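Local coordinates for protein beta-mannosidase (Trichoderma harzianum, PDB 4CVU) that probably hydrolyses terminal beta-linked mannose from the non-reducing ends of beta-mannosides, at residues Asp78-Ala83 against Gly632-Asn637; Arg406-Val411 against Tyr433-Glu438; Tyr534-Ala539 against Ile554-Tyr559; Ser580-Ala585 against Trp746-Asn751. One frame throughout, in Å; residues are numbered along the deposited sequence.

Interaction 1: Asp78-Ala83 against Gly632-Asn637; sequences DLRWIA and GGLTRN. With NAG (2-acetamido-2-deoxy-beta-D-glucopyranose), chain L.
Asp78 and Arg636 open this surface contact between the galactose-binding-like domain and the loop that leads into helix 638-655. Asp78 OD1 lies 3.6 Å from Arg636 NH2, a long salt bridge. The two side chains cross at about a right angle, and the carboxylate meets the edge of the guanidinium with the planes 36° apart. Arg636 is the centre of an inverse gamma turn. Its NH1 also makes a weak hydrogen bond to Gly65 O of the second subunit.

Leu79 breaks the helical run. Arg80 then reaches straight across. Its chain is extended from CG to NE (chi2 -179°, chi3 173°), which carries the guanidinium to the far loop. NH1 donates to Leu634 O at 3.0 Å, with the acceptor near the guanidinium plane. Leu634 CD2 sits over the centre of one guanidinium face, 3.7 Å from Arg80 CZ. One leucine therefore supplies both an acceptor at the edge and a methyl on the face. Arg80 NH2 has a further partner in Glu184. With an alanine here, Leu634 O would probably lose its donor, the bridging water its link to the first segment, and Glu184 this charge partner.

Farther along 80-83, Ala83 packs on Tyr185 within its own domain. Across the contact, Asn637 caps helix 638-655 through OD1, and its ND2 donates to O5 of an N-acetylglucosamine.

One water completes the link. It accepts from Arg80 NH2 at 2.9 Å and donates to Gly633 O at 2.8 Å and to Thr635 O at 2.9 Å.

Interaction 2: Arg406-Val411 against Tyr433-Glu438; sequences RLFDSV and YDIADE. With NA (sodium ion), chain B; CD (cadmium ion), chain R; CD (cadmium ion), chain V.
Phe408 fills the gap between two neighbouring helices, 401-413 and 430-439, and has the largest buried area of the contact. Ile435 CG2 lies over one face of its ring, 3.8 Å from the ring centroid and 24° off the normal. This is a CH-pi contact, offset toward the CD2 rim, where the methyl is 3.5 Å from Phe408 CD2. A chi1 of -74° puts CG2 anti to the backbone N of Ile435, and this branch meets the Phe408 face. Ala436 meets the ring obliquely, with CB 4.2 Å from Phe408 CE1.

The helices belong to successive beta-alpha units of the (beta/alpha)8 barrel of family 2 enzymes. They pack beside the parallel strands 418-421 and 442-446. Phe408 also rests on Leu419, and Ala436 on Leu443.

The acidic side chains have other partners. Asp409 binds a sodium ion through OD2 at 2.2 Å, and its OD1 accepts from Arg439 NH2, a polar link between the helices just past the segments. Asp434 holds a cadmium ion with both carboxylate oxygens, shared with Asp430, and Glu438 chelates a second cadmium ion. Between the segments themselves no hydrogen bond forms; the contact is apolar and rests on shape and dispersion.

Interaction 3: Tyr534-Ala539 against Ile554-Tyr559; sequences YSPCSA and IVERYY. With NAG (2-acetamido-2-deoxy-beta-D-glucopyranose), chain D; NAG (2-acetamido-2-deoxy-beta-D-glucopyranose), chain F.
O6 of one N-acetylglucosamine (chain F) is gripped by both terminal nitrogens of Arg557, the residue after the Glu556 that packs on Pro536. Arg557 NH2 donates to this O6 at 2.8 Å and Arg557 NH1 at 2.9 Å. The arginine chain bends at chi3 (-80°), and its NE and NH2 are also bonded to Asn371 and Asn357. A second sugar (chain D) is held by the backbone: its O6 donates to Glu556 O at 2.9 Å, and Tyr559 N donates to its O7 at 3.0 Å. Both sugars belong to glycans carried by the protein itself.

The contact between the two segments is buried. Strand 534-535 borders strand 481-485 in the parallel sheet of the barrel, and strand 554-556 pairs with 545-546 as a small antiparallel ribbon. Pro536 and Glu556 approach from opposite directions. Pro536 CG lies 3.6 Å from Glu556 CD, and the bend at chi2 (-71°) folds the carboxylate back to the proline. Glu556 OE1 also lies close to Glu491 OE2. A glycine in place of Glu556 would remove the carboxyl group packed on Pro536 CG, and would probably open a gap there and beside Tyr558, whose ring face Glu556 CB overlies.

Ile554 comes in at a right angle to Tyr534. Its CD1 lies in the ring plane, 3.7 Å from Tyr534 CD2 at the edge. Tyr534 OH is bonded to Phe517 O in helix 506-528.

Interaction 4: Ser580-Ala585 against Trp746-Asn751; sequences SFDTSA and WNYTAN
Tyr748 lays its ring end against Asp582 and Phe581. Tyr748 OH is 3.4 Å from Asp582 CB, and the side chains cross at about a right angle with carboxylate and ring planes 64° apart. Phe581 O lies at the ring edge, 3.8 Å from Tyr748 CE2.

Waters bind the next layer. One bridges Phe581 N, at 3.0 Å, and Tyr748 OH, at 2.8 Å. Two more lie between Phe581 O and Trp746 O.

The partners are fixed from within their own segments. Asp582 OD1 takes Ser584 N, an Asx turn, and also Ser584 OG at 2.7 Å, both from the same face of the carboxylate. Asn747 OD1 takes Thr749 OG1 and Ala750 N, an Asx motif. Tyr748 CG stands between its backbone N and carbonyl carbon (chi1 52°), which swings the ring toward Asp582, and its CB sits over the Trp746 ring centre.

Farther out, Phe581 packs on helix 664-692. Trp746 and Tyr748 meet Trp853. The contact joins a loop next to that helix to the turn of the hairpin 740-747/752-759 of an Ig-like domain.

No direct hydrogen bond crosses. Adhesion comes from contacts at the end of the Tyr748 ring and from bridging waters, which implies a hydrated seam between the domains.

How the interactions relate
From the N terminus, interaction 1 opens first at 78-83 and closes at 632-637. It ties the galactose-binding-like domain to the loop before helix 638-655. Within that long span, interaction 2 closes a short loop between two helices of the barrel. Interaction 3 follows in series and joins a barrel strand to a ribbon in contact with glycans. Interaction 4 opens at 580-585, still inside the span of interaction 1, but closes beyond it at 746-751, so these two cross. It links a loop by helix 664-692 to an Ig-like domain. None touch one another. The centres of interactions 2 and 3 are about 29 Å apart, those of 1 and 4 about 43 Å.

Interaction 1: Asp78-Ala83 against Gly632-Asn637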
# COMPACT_ATOMS: atom_id res chain seq x y z
N ASP A 78 4.88 -6.93 13.18
CA ASP A 78 4.00 -6.00 13.85
C ASP A 78 2.78 -6.65 14.48
O ASP A 78 2.18 -6.08 15.39
CB ASP A 78 3.51 -4.91 12.90
CG ASP A 78 4.65 -4.12 12.21
OD1 ASP A 78 5.80 -4.11 12.63
OD2 ASP A 78 4.35 -3.52 11.18
N LEU A 79 2.39 -7.84 13.99
CA LEU A 79 1.19 -8.53 14.51
C LEU A 79 1.44 -9.58 15.61
O LEU A 79 0.51 -10.27 16.02
CB LEU A 79 0.41 -9.17 13.36
CG LEU A 79 -0.09 -8.19 12.30
CD1 LEU A 79 -0.89 -8.96 11.30
CD2 LEU A 79 -0.97 -7.09 12.89
N ARG A 80 2.67 -9.67 16.11
CA ARG A 80 3.01 -10.71 17.06
C ARG A 80 2.28 -10.59 18.41
O ARG A 80 2.09 -11.59 19.10
CB ARG A 80 4.52 -10.78 17.25
CG ARG A 80 5.22 -11.44 16.10
CD ARG A 80 6.71 -11.52 16.35
NE ARG A 80 7.39 -12.31 15.31
CZ ARG A 80 8.70 -12.26 15.09
NH1 ARG A 80 9.46 -11.49 15.88
NH2 ARG A 80 9.28 -12.98 14.11
N TRP A 81 1.78 -9.40 18.74
CA TRP A 81 0.92 -9.25 19.91
C TRP A 81 -0.32 -10.14 19.88
O TRP A 81 -0.97 -10.34 20.91
CB TRP A 81 0.48 -7.81 20.08
CG TRP A 81 -0.29 -7.21 18.92
CD1 TRP A 81 0.23 -6.60 17.83
CD2 TRP A 81 -1.71 -7.09 18.82
NE1 TRP A 81 -0.79 -6.12 17.01
CE2 TRP A 81 -1.99 -6.44 17.60
CE3 TRP A 81 -2.76 -7.50 19.61
CZ2 TRP A 81 -3.30 -6.18 17.18
CZ3 TRP A 81 -4.06 -7.24 19.19
CH2 TRP A 81 -4.32 -6.59 18.00
N ILE A 82 -0.68 -10.63 18.70
CA ILE A 82 -1.85 -11.47 18.57
C ILE A 82 -1.51 -12.89 18.98
O ILE A 82 -2.16 -13.45 19.86
CB ILE A 82 -2.42 -11.42 17.12
CG1 ILE A 82 -3.05 -10.04 16.88
CG2 ILE A 82 -3.47 -12.50 16.92
CD1 ILE A 82 -3.35 -9.72 15.42
N ALA A 83 -0.47 -13.48 18.38
CA ALA A 83 -0.08 -14.85 18.74
C ALA A 83 0.31 -14.96 20.23
O ALA A 83 0.24 -16.03 20.80
CB ALA A 83 1.09 -15.29 17.88
N GLY A 632 16.08 -17.96 12.13
CA GLY A 632 16.53 -18.83 13.19
C GLY A 632 16.02 -18.39 14.56
O GLY A 632 16.71 -18.56 15.55
N GLY A 633 14.84 -17.79 14.63
CA GLY A 633 14.40 -17.19 15.88
C GLY A 633 13.59 -15.95 15.60
O GLY A 633 13.10 -15.77 14.47
N LEU A 634 13.48 -15.08 16.59
CA LEU A 634 12.55 -13.97 16.53
C LEU A 634 13.15 -12.63 16.09
O LEU A 634 12.45 -11.65 16.05
CB LEU A 634 11.83 -13.83 17.87
CG LEU A 634 10.84 -14.94 18.27
CD1 LEU A 634 10.32 -14.74 19.69
CD2 LEU A 634 9.65 -15.01 17.32
N THR A 635 14.43 -12.58 15.74
CA THR A 635 15.04 -11.31 15.34
C THR A 635 14.62 -10.86 13.91
O THR A 635 14.12 -11.67 13.12
CB THR A 635 16.57 -11.37 15.37
OG1 THR A 635 17.05 -12.32 14.40
CG2 THR A 635 17.07 -11.74 16.77
N ARG A 636 14.84 -9.57 13.63
CA ARG A 636 14.76 -9.05 12.25
C ARG A 636 16.10 -9.33 11.60
O ARG A 636 17.00 -8.50 11.62
CB ARG A 636 14.48 -7.54 12.22
CG ARG A 636 13.10 -7.16 12.74
CD ARG A 636 12.74 -5.72 12.36
NE ARG A 636 11.36 -5.40 12.76
CZ ARG A 636 10.63 -4.42 12.25
NH1 ARG A 636 11.11 -3.61 11.31
NH2 ARG A 636 9.39 -4.22 12.70
N ASN A 637 16.21 -10.51 11.03
CA ASN A 637 17.48 -11.00 10.55
C ASN A 637 17.73 -10.60 9.07
O ASN A 637 17.48 -11.37 8.13
CB ASN A 637 17.52 -12.49 10.79
CG ASN A 637 18.92 -13.05 10.75
OD1 ASN A 637 19.80 -12.52 10.08
ND2 ASN A 637 19.14 -14.14 11.49
C1 NAG L . 20.59 -17.11 10.61
C2 NAG L . 21.86 -17.77 10.17
C3 NAG L . 22.47 -18.51 11.35
C4 NAG L . 22.63 -17.53 12.50
C5 NAG L . 21.30 -16.83 12.80
C6 NAG L . 21.39 -15.80 13.92
C7 NAG L . 22.35 -18.80 7.99
C8 NAG L . 21.88 -19.76 6.91
N2 NAG L . 21.56 -18.65 9.05
O3 NAG L . 23.71 -19.08 10.92
O4 NAG L . 23.09 -18.17 13.69
O5 NAG L . 20.86 -16.17 11.63
O6 NAG L . 22.37 -14.85 13.58
O7 NAG L . 23.40 -18.21 7.82
O HOH W 1 11.97 -13.54 13.27

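Interaction 2: Arg406-Val411 against Tyr433-Glu438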
# COMPACT_ATOMS: atom_id res chain seq x y z
N ARG A 406 -9.18 -22.62 -9.20
CA ARG A 406 -8.22 -21.93 -10.08
C ARG A 406 -6.83 -22.55 -9.99
O ARG A 406 -6.11 -22.66 -10.98
CB ARG A 406 -8.10 -20.46 -9.71
CG ARG A 406 -9.39 -19.67 -9.99
CD ARG A 406 -9.13 -18.17 -9.96
NE ARG A 406 -8.91 -17.61 -8.65
CZ ARG A 406 -9.88 -17.15 -7.84
NH1 ARG A 406 -11.14 -17.25 -8.17
NH2 ARG A 406 -9.57 -16.58 -6.67
N LEU A 407 -6.42 -22.89 -8.77
CA LEU A 407 -5.13 -23.56 -8.58
C LEU A 407 -5.11 -24.92 -9.29
O LEU A 407 -4.07 -25.32 -9.87
CB LEU A 407 -4.84 -23.71 -7.09
CG LEU A 407 -3.52 -24.40 -6.73
CD1 LEU A 407 -3.04 -23.83 -5.39
CD2 LEU A 407 -3.67 -25.89 -6.59
N PHE A 408 -6.20 -25.68 -9.19
CA PHE A 408 -6.20 -26.97 -9.91
C PHE A 408 -6.23 -26.80 -11.43
O PHE A 408 -5.58 -27.57 -12.13
CB PHE A 408 -7.27 -27.92 -9.40
CG PHE A 408 -6.81 -28.74 -8.24
CD1 PHE A 408 -6.15 -29.96 -8.45
CD2 PHE A 408 -6.98 -28.28 -6.94
CE1 PHE A 408 -5.75 -30.73 -7.36
CE2 PHE A 408 -6.55 -29.03 -5.86
CZ PHE A 408 -5.92 -30.26 -6.07
N ASP A 409 -6.92 -25.78 -11.93
CA ASP A 409 -6.84 -25.48 -13.36
C ASP A 409 -5.37 -25.31 -13.78
O ASP A 409 -5.00 -25.79 -14.81
CB ASP A 409 -7.45 -24.17 -13.74
CG ASP A 409 -8.96 -24.11 -13.58
OD1 ASP A 409 -9.68 -25.11 -13.46
OD2 ASP A 409 -9.43 -23.01 -13.67
N SER A 410 -4.59 -24.56 -13.00
CA SER A 410 -3.18 -24.26 -13.33
C SER A 410 -2.31 -25.52 -13.26
O SER A 410 -1.32 -25.65 -13.99
CB SER A 410 -2.63 -23.17 -12.38
OG SER A 410 -3.26 -21.91 -12.63
N VAL A 411 -2.68 -26.43 -12.35
CA VAL A 411 -1.99 -27.74 -12.20
C VAL A 411 -2.20 -28.61 -13.47
O VAL A 411 -1.25 -29.18 -14.02
CB VAL A 411 -2.50 -28.49 -10.94
CG1 VAL A 411 -2.07 -29.97 -10.94
CG2 VAL A 411 -1.99 -27.84 -9.65
N TYR A 433 -9.57 -32.86 -1.58
CA TYR A 433 -9.39 -34.19 -2.17
C TYR A 433 -10.50 -34.46 -3.19
O TYR A 433 -10.26 -35.10 -4.18
CB TYR A 433 -9.38 -35.31 -1.10
CG TYR A 433 -8.02 -35.55 -0.43
CD1 TYR A 433 -7.63 -34.84 0.70
CD2 TYR A 433 -7.14 -36.51 -0.92
CE1 TYR A 433 -6.38 -35.05 1.31
CE2 TYR A 433 -5.91 -36.75 -0.30
CZ TYR A 433 -5.54 -36.02 0.82
OH TYR A 433 -4.31 -36.22 1.45
N ASP A 434 -11.71 -33.96 -2.95
CA ASP A 434 -12.77 -34.10 -3.94
C ASP A 434 -12.41 -33.53 -5.29
O ASP A 434 -12.74 -34.13 -6.33
CB ASP A 434 -14.05 -33.38 -3.48
CG ASP A 434 -14.80 -34.14 -2.44
OD1 ASP A 434 -14.48 -35.33 -2.15
OD2 ASP A 434 -15.74 -33.50 -1.90
N ILE A 435 -11.78 -32.38 -5.29
CA ILE A 435 -11.39 -31.71 -6.50
C ILE A 435 -10.34 -32.60 -7.20
O ILE A 435 -10.40 -32.89 -8.39
CB ILE A 435 -10.84 -30.32 -6.18
CG1 ILE A 435 -12.03 -29.40 -5.82
CG2 ILE A 435 -10.13 -29.74 -7.40
CD1 ILE A 435 -11.68 -28.17 -5.08
N ALA A 436 -9.39 -33.05 -6.42
CA ALA A 436 -8.35 -33.94 -6.98
C ALA A 436 -8.97 -35.19 -7.59
O ALA A 436 -8.78 -35.49 -8.76
CB ALA A 436 -7.38 -34.29 -5.87
N ASP A 437 -9.80 -35.88 -6.81
CA ASP A 437 -10.55 -37.06 -7.28
C ASP A 437 -11.14 -36.92 -8.68
O ASP A 437 -10.90 -37.75 -9.57
CB ASP A 437 -11.73 -37.33 -6.33
CG ASP A 437 -11.33 -37.89 -5.02
OD1 ASP A 437 -10.15 -38.26 -4.82
OD2 ASP A 437 -12.24 -38.00 -4.15
N GLU A 438 -11.94 -35.88 -8.88
CA GLU A 438 -12.68 -35.73 -10.12
C GLU A 438 -11.86 -35.25 -11.31
O GLU A 438 -12.24 -35.52 -12.45
CB GLU A 438 -13.87 -34.80 -9.90
CG GLU A 438 -13.47 -33.38 -9.65
CD GLU A 438 -14.59 -32.57 -9.02
OE1 GLU A 438 -15.64 -33.18 -8.73
OE2 GLU A 438 -14.41 -31.37 -8.75
NA NA B . -11.66 -22.96 -13.95
CD CD R . -16.51 -35.39 -0.47
CD CD V . -16.47 -30.73 -7.83
O HOH W 2 -18.39 -34.39 -0.42
O HOH W 3 -17.10 -37.88 -0.58
O HOH W 4 -18.86 -30.45 -7.44
O HOH W 5 -12.37 -20.47 -12.80

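Interaction 3: Tyr534-Ala539 against Ile554-Tyr559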
# COMPACT_ATOMS: atom_id res chain seq x y z
N TYR A 534 2.99 -46.96 2.17
CA TYR A 534 3.53 -46.14 3.23
C TYR A 534 5.01 -46.06 3.14
O TYR A 534 5.70 -46.98 2.67
CB TYR A 534 3.16 -46.70 4.62
CG TYR A 534 3.63 -45.85 5.80
CD1 TYR A 534 2.99 -44.66 6.12
CD2 TYR A 534 4.69 -46.26 6.60
CE1 TYR A 534 3.41 -43.88 7.18
CE2 TYR A 534 5.12 -45.50 7.68
CZ TYR A 534 4.47 -44.30 7.96
OH TYR A 534 4.88 -43.52 9.02
N SER A 535 5.52 -44.93 3.61
CA SER A 535 6.92 -44.77 3.84
C SER A 535 7.05 -43.95 5.12
O SER A 535 6.27 -43.00 5.34
CB SER A 535 7.57 -44.06 2.65
OG SER A 535 8.92 -43.75 2.92
N PRO A 536 8.03 -44.31 5.96
CA PRO A 536 8.17 -43.61 7.22
C PRO A 536 8.64 -42.14 7.07
O PRO A 536 8.49 -41.36 8.00
CB PRO A 536 9.18 -44.44 7.99
CG PRO A 536 9.92 -45.22 6.96
CD PRO A 536 9.01 -45.40 5.80
N CYS A 537 9.22 -41.78 5.91
CA CYS A 537 9.50 -40.36 5.61
C CYS A 537 9.60 -40.11 4.13
O CYS A 537 9.70 -41.04 3.31
CB CYS A 537 10.76 -39.87 6.31
SG CYS A 537 12.21 -40.84 5.87
N SER A 538 9.59 -38.82 3.79
CA SER A 538 9.47 -38.34 2.42
C SER A 538 10.62 -38.73 1.52
O SER A 538 10.44 -38.73 0.31
CB SER A 538 9.41 -36.82 2.41
OG SER A 538 10.63 -36.29 2.92
N ALA A 539 11.79 -39.00 2.09
CA ALA A 539 12.95 -39.40 1.32
C ALA A 539 13.79 -40.39 2.09
O ALA A 539 14.25 -40.09 3.19
CB ALA A 539 13.80 -38.17 0.96
N ILE A 554 8.60 -52.36 9.38
CA ILE A 554 9.31 -51.94 8.17
C ILE A 554 10.78 -51.83 8.54
O ILE A 554 11.16 -51.01 9.34
CB ILE A 554 8.80 -50.58 7.63
CG1 ILE A 554 7.28 -50.64 7.38
CG2 ILE A 554 9.55 -50.22 6.33
CD1 ILE A 554 6.66 -49.41 6.76
N VAL A 555 11.60 -52.71 7.98
CA VAL A 555 13.03 -52.71 8.27
C VAL A 555 13.67 -51.84 7.19
O VAL A 555 13.85 -52.27 6.05
CB VAL A 555 13.61 -54.15 8.28
CG1 VAL A 555 15.11 -54.14 8.49
CG2 VAL A 555 12.94 -55.00 9.35
N GLU A 556 13.94 -50.59 7.55
CA GLU A 556 14.59 -49.60 6.63
C GLU A 556 16.01 -49.99 6.25
O GLU A 556 16.74 -50.52 7.06
CB GLU A 556 14.60 -48.23 7.25
CG GLU A 556 13.22 -47.58 7.33
CD GLU A 556 12.73 -47.19 5.96
OE1 GLU A 556 13.09 -46.07 5.49
OE2 GLU A 556 12.05 -48.01 5.32
N ARG A 557 16.37 -49.74 5.00
CA ARG A 557 17.75 -49.90 4.54
C ARG A 557 18.71 -48.97 5.22
O ARG A 557 19.82 -49.33 5.55
CB ARG A 557 17.87 -49.67 3.02
CG ARG A 557 19.19 -50.17 2.48
CD ARG A 557 19.23 -50.14 0.98
NE ARG A 557 18.56 -51.27 0.41
CZ ARG A 557 19.11 -52.47 0.28
NH1 ARG A 557 20.32 -52.66 0.71
NH2 ARG A 557 18.45 -53.46 -0.26
N TYR A 558 18.26 -47.74 5.42
CA TYR A 558 19.13 -46.69 5.92
C TYR A 558 20.40 -46.64 5.04
O TYR A 558 20.31 -46.47 3.86
CB TYR A 558 19.46 -46.86 7.41
CG TYR A 558 18.32 -46.84 8.35
CD1 TYR A 558 17.61 -45.70 8.55
CD2 TYR A 558 17.95 -47.96 9.07
CE1 TYR A 558 16.56 -45.66 9.40
CE2 TYR A 558 16.88 -47.93 9.93
CZ TYR A 558 16.20 -46.75 10.10
OH TYR A 558 15.15 -46.66 10.91
N TYR A 559 21.55 -46.83 5.65
CA TYR A 559 22.83 -46.63 4.99
C TYR A 559 23.55 -47.98 4.74
O TYR A 559 24.75 -48.02 4.55
CB TYR A 559 23.65 -45.51 5.72
CG TYR A 559 22.66 -44.46 6.28
CD1 TYR A 559 21.59 -43.97 5.49
CD2 TYR A 559 22.68 -44.07 7.60
CE1 TYR A 559 20.62 -43.10 5.98
CE2 TYR A 559 21.70 -43.21 8.11
CZ TYR A 559 20.68 -42.71 7.31
OH TYR A 559 19.74 -41.85 7.84
C1 NAG D . 21.10 -51.22 8.52
C2 NAG D . 21.48 -50.15 9.53
C3 NAG D . 21.13 -50.53 10.96
C4 NAG D . 19.68 -50.99 11.04
C5 NAG D . 19.42 -52.07 9.99
C6 NAG D . 17.95 -52.47 9.93
C7 NAG D . 23.37 -48.82 8.71
C8 NAG D . 24.86 -48.70 8.63
N2 NAG D . 22.90 -49.88 9.38
O3 NAG D . 21.37 -49.39 11.78
O4 NAG D . 19.35 -51.52 12.30
O5 NAG D . 19.73 -51.56 8.72
O6 NAG D . 17.15 -51.34 9.76
O7 NAG D . 22.64 -47.95 8.19
C1 NAG F . 16.62 -56.79 -0.24
C2 NAG F . 16.20 -58.06 0.52
C3 NAG F . 17.04 -58.28 1.76
C4 NAG F . 18.50 -58.20 1.42
C5 NAG F . 18.79 -56.87 0.72
C6 NAG F . 20.25 -56.77 0.27
C7 NAG F . 13.84 -58.59 0.09
C8 NAG F . 12.40 -58.49 0.53
N2 NAG F . 14.79 -58.04 0.87
O3 NAG F . 16.73 -59.56 2.23
O4 NAG F . 19.26 -58.32 2.59
O5 NAG F . 18.00 -56.82 -0.43
O6 NAG F . 20.48 -55.45 -0.15
O7 NAG F . 14.12 -59.16 -0.95

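Interaction 4: Ser580-Ala585 against Trp746-Asn751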
# COMPACT_ATOMS: atom_id res chain seq x y z
N SER A 580 24.65 -24.49 -12.13
CA SER A 580 23.21 -24.65 -12.24
C SER A 580 22.73 -25.36 -13.49
O SER A 580 21.73 -26.03 -13.45
CB SER A 580 22.54 -23.27 -12.15
OG SER A 580 22.85 -22.65 -10.90
N PHE A 581 23.42 -25.17 -14.60
CA PHE A 581 23.06 -25.78 -15.89
C PHE A 581 24.02 -26.90 -16.28
O PHE A 581 24.07 -27.31 -17.43
CB PHE A 581 23.05 -24.70 -16.95
CG PHE A 581 22.01 -23.64 -16.67
CD1 PHE A 581 20.67 -23.94 -16.83
CD2 PHE A 581 22.37 -22.39 -16.23
CE1 PHE A 581 19.69 -22.98 -16.54
CE2 PHE A 581 21.39 -21.41 -15.96
CZ PHE A 581 20.06 -21.74 -16.11
N ASP A 582 24.76 -27.37 -15.32
CA ASP A 582 25.74 -28.44 -15.53
C ASP A 582 25.17 -29.77 -15.11
O ASP A 582 25.13 -30.11 -13.92
CB ASP A 582 26.98 -28.13 -14.71
CG ASP A 582 28.08 -29.16 -14.94
OD1 ASP A 582 27.78 -30.15 -15.64
OD2 ASP A 582 29.18 -28.97 -14.42
N THR A 583 24.70 -30.55 -16.07
CA THR A 583 24.02 -31.81 -15.75
C THR A 583 24.87 -32.83 -14.98
O THR A 583 24.31 -33.74 -14.37
CB THR A 583 23.50 -32.52 -17.00
OG1 THR A 583 24.59 -32.73 -17.89
CG2 THR A 583 22.42 -31.70 -17.69
N SER A 584 26.20 -32.67 -14.97
CA SER A 584 27.00 -33.56 -14.13
C SER A 584 26.90 -33.20 -12.63
O SER A 584 27.39 -33.96 -11.80
CB SER A 584 28.46 -33.62 -14.62
OG SER A 584 29.05 -32.35 -14.66
N ALA A 585 26.24 -32.08 -12.29
CA ALA A 585 25.98 -31.75 -10.91
C ALA A 585 24.61 -32.23 -10.39
O ALA A 585 24.40 -32.23 -9.17
CB ALA A 585 26.14 -30.26 -10.67
N TRP A 746 23.42 -29.45 -23.32
CA TRP A 746 24.65 -28.78 -23.71
C TRP A 746 25.75 -29.02 -22.70
O TRP A 746 25.67 -28.55 -21.56
CB TRP A 746 24.41 -27.28 -23.88
CG TRP A 746 25.62 -26.51 -24.43
CD1 TRP A 746 26.61 -26.98 -25.27
CD2 TRP A 746 25.92 -25.13 -24.19
NE1 TRP A 746 27.50 -25.98 -25.55
CE2 TRP A 746 27.11 -24.83 -24.90
CE3 TRP A 746 25.31 -24.12 -23.43
CZ2 TRP A 746 27.70 -23.56 -24.87
CZ3 TRP A 746 25.90 -22.85 -23.40
CH2 TRP A 746 27.08 -22.58 -24.12
N ASN A 747 26.75 -29.80 -23.08
CA ASN A 747 27.95 -29.91 -22.29
C ASN A 747 28.84 -28.76 -22.73
O ASN A 747 29.43 -28.80 -23.79
CB ASN A 747 28.61 -31.27 -22.51
CG ASN A 747 29.78 -31.49 -21.58
OD1 ASN A 747 30.44 -30.53 -21.15
ND2 ASN A 747 30.05 -32.75 -21.24
N TYR A 748 28.91 -27.71 -21.92
CA TYR A 748 29.57 -26.47 -22.35
C TYR A 748 31.08 -26.46 -22.12
O TYR A 748 31.75 -25.59 -22.65
CB TYR A 748 28.91 -25.23 -21.73
CG TYR A 748 28.74 -25.27 -20.22
CD1 TYR A 748 29.82 -25.05 -19.37
CD2 TYR A 748 27.48 -25.49 -19.64
CE1 TYR A 748 29.67 -25.07 -17.99
CE2 TYR A 748 27.31 -25.50 -18.27
CZ TYR A 748 28.40 -25.30 -17.45
OH TYR A 748 28.25 -25.31 -16.09
N THR A 749 31.61 -27.40 -21.34
CA THR A 749 33.07 -27.55 -21.22
C THR A 749 33.64 -28.28 -22.44
O THR A 749 34.68 -27.88 -22.98
CB THR A 749 33.49 -28.31 -19.95
OG1 THR A 749 32.76 -29.53 -19.86
CG2 THR A 749 33.24 -27.46 -18.70
N ALA A 750 32.96 -29.35 -22.86
CA ALA A 750 33.29 -30.09 -24.09
C ALA A 750 32.67 -29.46 -25.35
O ALA A 750 32.91 -29.93 -26.47
CB ALA A 750 32.86 -31.54 -23.96
N ASN A 751 31.85 -28.43 -25.16
CA ASN A 751 31.16 -27.77 -26.26
C ASN A 751 30.36 -28.73 -27.16
O ASN A 751 30.30 -28.57 -28.38
CB ASN A 751 32.16 -26.94 -27.09
CG ASN A 751 31.49 -25.78 -27.81
OD1 ASN A 751 30.40 -25.33 -27.41
ND2 ASN A 751 32.12 -25.29 -28.87
O HOH W 6 26.04 -23.90 -15.22
O HOH W 7 25.47 -29.68 -18.84
O HOH W 8 24.13 -26.72 -20.05